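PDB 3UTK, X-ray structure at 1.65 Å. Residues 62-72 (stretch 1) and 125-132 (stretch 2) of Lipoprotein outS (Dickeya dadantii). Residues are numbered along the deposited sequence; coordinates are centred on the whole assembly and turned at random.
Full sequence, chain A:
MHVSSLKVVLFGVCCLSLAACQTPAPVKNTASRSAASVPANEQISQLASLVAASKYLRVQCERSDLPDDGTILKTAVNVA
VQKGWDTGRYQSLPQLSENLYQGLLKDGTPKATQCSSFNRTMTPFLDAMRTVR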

# COMPACT_ATOMS: atom_id res chain seq x y z
N GLU A 62 11.57 7.67 5.14
CA GLU A 62 11.42 8.42 6.39
C GLU A 62 10.13 9.23 6.44
O GLU A 62 10.10 10.30 7.04
CB GLU A 62 12.60 9.38 6.60
CG GLU A 62 13.96 8.75 6.40
CD GLU A 62 14.23 7.67 7.40
OE1 GLU A 62 13.48 7.58 8.39
OE2 GLU A 62 15.20 6.90 7.19
N ARG A 63 9.08 8.74 5.78
CA ARG A 63 7.77 9.37 5.87
C ARG A 63 7.12 9.00 7.20
O ARG A 63 6.19 8.19 7.28
CB ARG A 63 6.87 8.98 4.68
CG ARG A 63 7.25 9.61 3.35
CD ARG A 63 6.98 11.13 3.31
NE ARG A 63 5.60 11.51 3.62
CZ ARG A 63 4.64 11.72 2.72
NH1 ARG A 63 4.89 11.55 1.42
NH2 ARG A 63 3.42 12.08 3.11
N SER A 64 7.66 9.59 8.27
CA SER A 64 7.22 9.25 9.61
C SER A 64 5.87 9.84 9.97
O SER A 64 5.38 9.64 11.08
CB SER A 64 8.27 9.70 10.62
OG SER A 64 8.44 11.10 10.56
N ASP A 65 5.27 10.58 9.03
CA ASP A 65 3.90 11.07 9.19
C ASP A 65 2.89 9.97 8.88
O ASP A 65 1.70 10.09 9.17
CB ASP A 65 3.64 12.31 8.32
CG ASP A 65 3.98 12.09 6.84
OD1 ASP A 65 5.05 11.51 6.53
OD2 ASP A 65 3.17 12.52 5.99
N LEU A 66 3.36 8.88 8.28
CA LEU A 66 2.49 7.76 7.95
C LEU A 66 2.36 6.80 9.13
O LEU A 66 3.29 6.65 9.92
CB LEU A 66 2.99 7.03 6.69
CG LEU A 66 3.13 7.91 5.44
CD1 LEU A 66 3.46 7.05 4.24
CD2 LEU A 66 1.85 8.69 5.17
N PRO A 67 1.20 6.14 9.25
CA PRO A 67 0.87 5.27 10.38
C PRO A 67 1.38 3.84 10.21
O PRO A 67 2.05 3.53 9.22
CB PRO A 67 -0.67 5.27 10.36
CG PRO A 67 -0.99 5.38 8.91
CD PRO A 67 0.05 6.31 8.33
N ASP A 68 1.05 2.98 11.17
CA ASP A 68 1.56 1.61 11.19
C ASP A 68 0.91 0.73 10.12
O ASP A 68 -0.07 1.13 9.49
CB ASP A 68 1.39 1.00 12.58
CG ASP A 68 -0.05 1.03 13.06
OD1 ASP A 68 -0.92 0.53 12.34
OD2 ASP A 68 -0.30 1.57 14.16
N ASP A 69 1.45 -0.46 9.92
CA ASP A 69 0.97 -1.37 8.89
C ASP A 69 -0.52 -1.66 9.03
O ASP A 69 -1.24 -1.76 8.04
CB ASP A 69 1.75 -2.70 8.92
CG ASP A 69 3.24 -2.52 8.62
OD1 ASP A 69 3.66 -1.40 8.22
OD2 ASP A 69 3.98 -3.51 8.77
N GLY A 70 -0.98 -1.82 10.27
CA GLY A 70 -2.38 -2.11 10.54
C GLY A 70 -3.29 -1.01 10.02
O GLY A 70 -4.33 -1.28 9.43
N THR A 71 -2.88 0.24 10.24
CA THR A 71 -3.66 1.39 9.78
C THR A 71 -3.62 1.51 8.26
O THR A 71 -4.64 1.80 7.63
CB THR A 71 -3.17 2.70 10.40
OG1 THR A 71 -3.21 2.61 11.83
CG2 THR A 71 -4.04 3.87 9.95
N ILE A 72 -2.44 1.30 7.68
CA ILE A 72 -2.31 1.28 6.22
C ILE A 72 -3.23 0.21 5.62
O ILE A 72 -3.93 0.47 4.64
CB ILE A 72 -0.85 1.03 5.79
CG1 ILE A 72 0.05 2.19 6.25
CG2 ILE A 72 -0.76 0.87 4.28
CD1 ILE A 72 1.55 1.97 5.95
N PHE A 125 -3.87 8.06 -1.99
CA PHE A 125 -3.95 7.01 -0.98
C PHE A 125 -3.52 7.54 0.39
O PHE A 125 -4.14 7.21 1.40
CB PHE A 125 -3.13 5.79 -1.39
CG PHE A 125 -3.38 4.57 -0.54
CD1 PHE A 125 -4.62 3.95 -0.56
CD2 PHE A 125 -2.39 4.06 0.28
CE1 PHE A 125 -4.85 2.82 0.22
CE2 PHE A 125 -2.62 2.95 1.06
CZ PHE A 125 -3.85 2.33 1.04
N LEU A 126 -2.47 8.36 0.42
CA LEU A 126 -2.04 8.95 1.69
C LEU A 126 -3.13 9.86 2.26
O LEU A 126 -3.33 9.93 3.48
CB LEU A 126 -0.71 9.70 1.55
CG LEU A 126 0.44 8.91 0.92
CD1 LEU A 126 1.72 9.72 0.93
CD2 LEU A 126 0.64 7.55 1.59
N ASP A 127 -3.85 10.57 1.39
CA ASP A 127 -4.97 11.40 1.83
C ASP A 127 -6.06 10.56 2.50
O ASP A 127 -6.64 10.96 3.52
CB ASP A 127 -5.57 12.16 0.65
CG ASP A 127 -4.78 13.41 0.29
OD1 ASP A 127 -3.79 13.72 0.98
OD2 ASP A 127 -5.17 14.09 -0.69
N ALA A 128 -6.34 9.40 1.92
CA ALA A 128 -7.34 8.48 2.46
C ALA A 128 -6.95 7.99 3.84
O ALA A 128 -7.79 7.71 4.69
CB ALA A 128 -7.52 7.30 1.51
N MET A 129 -5.65 7.90 4.07
CA MET A 129 -5.12 7.42 5.33
C MET A 129 -5.43 8.35 6.50
O MET A 129 -5.53 7.90 7.64
CB MET A 129 -3.62 7.26 5.22
CG MET A 129 -3.13 5.90 5.53
SD MET A 129 -1.39 5.86 5.07
CE MET A 129 -1.46 4.96 3.53
N ARG A 130 -5.55 9.64 6.23
CA ARG A 130 -5.89 10.59 7.28
C ARG A 130 -7.27 10.30 7.87
O ARG A 130 -7.46 10.38 9.08
CB ARG A 130 -5.86 12.01 6.74
CG ARG A 130 -4.52 12.38 6.20
CD ARG A 130 -4.16 13.78 6.62
NE ARG A 130 -3.12 14.31 5.76
CZ ARG A 130 -2.82 15.60 5.68
NH1 ARG A 130 -3.48 16.48 6.42
NH2 ARG A 130 -1.86 16.00 4.86
N THR A 131 -8.22 9.98 7.00
CA THR A 131 -9.59 9.73 7.44
C THR A 131 -9.66 8.49 8.32
O THR A 131 -10.63 8.28 9.04
CB THR A 131 -10.53 9.57 6.24
OG1 THR A 131 -10.31 8.30 5.62
CG2 THR A 131 -10.29 10.67 5.22
N VAL A 132 -8.61 7.67 8.27
CA VAL A 132 -8.55 6.44 9.05
C VAL A 132 -7.85 6.67 10.39
O VAL A 132 -8.17 6.04 11.39
CB VAL A 132 -7.82 5.33 8.29
CG1 VAL A 132 -7.96 4.00 9.02
CG2 VAL A 132 -8.35 5.21 6.87

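No hydrogen bond or salt bridge crosses between residues 62-72 and 125-132; the 371 Å² buried between them, both sides summed, rests on van der Waals packing. The backbones stay well apart, with CA-CA distances of 6.8 Å for Ile 72 and Met 129, 7.1 Å for Thr 71 and Val 132, and 7.8 Å for Leu 66 and Leu 126, so side chains must fill the gap.

Apolar packing centres on Met 129, which has 77 Å² covered by the other stretch, the largest share of any residue here. Its CA-to-CB bond points toward stretch 1, and its sulfur meets three residues: SD lies 3.6 Å from Pro 67 CD, 4.1 Å from Ile 72 CG1 and 4.3 Å from Leu 66 CD2. A long, unbranched, polarizable side chain suits such a site. Its chi1 of -123° and chi3 of -103° lie between the usual wells, while chi2 is t. One turn earlier in the helix, Leu 126 also points toward stretch 1, and its CD2 is 3.9 Å from Leu 66 CD1. Both leucines adopt the mt rotamer. Both methyls of Leu 66 lie close to Leu 126, and CD2 also comes within reach of the Met 129 sulfur.

At the helical end of stretch 1, Ile 72 is buried and its CB points sideways, yet its branches still find partners. Besides the CG1 contact with Met 129, CG2 stands 4.3 Å from Phe 125 CE2. The Phe 125 CB also points sideways, but with chi1 t the ring end comes nearer, placing CZ 4.1 Å from Ile 72 O, an oblique approach. Farther out, Thr 71 CG2 packs 4.0 Å from Val 132 CG1, a methyl-to-methyl contact.

Polar interactions act within stretch 1 and hold residues that make these contacts. Arg 63 forms a two-pronged salt bridge with Asp 65: NE to OD1 is 3.0 Å and NH2 to OD2 is 2.9 Å, both with N-H...acceptor angles of 169°. The guanidinium, so engaged, approaches Leu 126 obliquely, with NH2 3.6 Å from CD1; its charge is paired while it packs against a methyl. A type I turn from Arg 63 to Leu 66, closed by Leu 66 N to Arg 63 O at 3.1 Å, links this group to the leucine contact.

Asp 68 caps the following helix: its OD1 accepts from Thr 71 N at 2.9 Å (153°) and from Thr 71 OG1 at 3.1 Å. The threonine hydroxyl is therefore occupied within its own stretch, while its methyl is the group that meets Val 132.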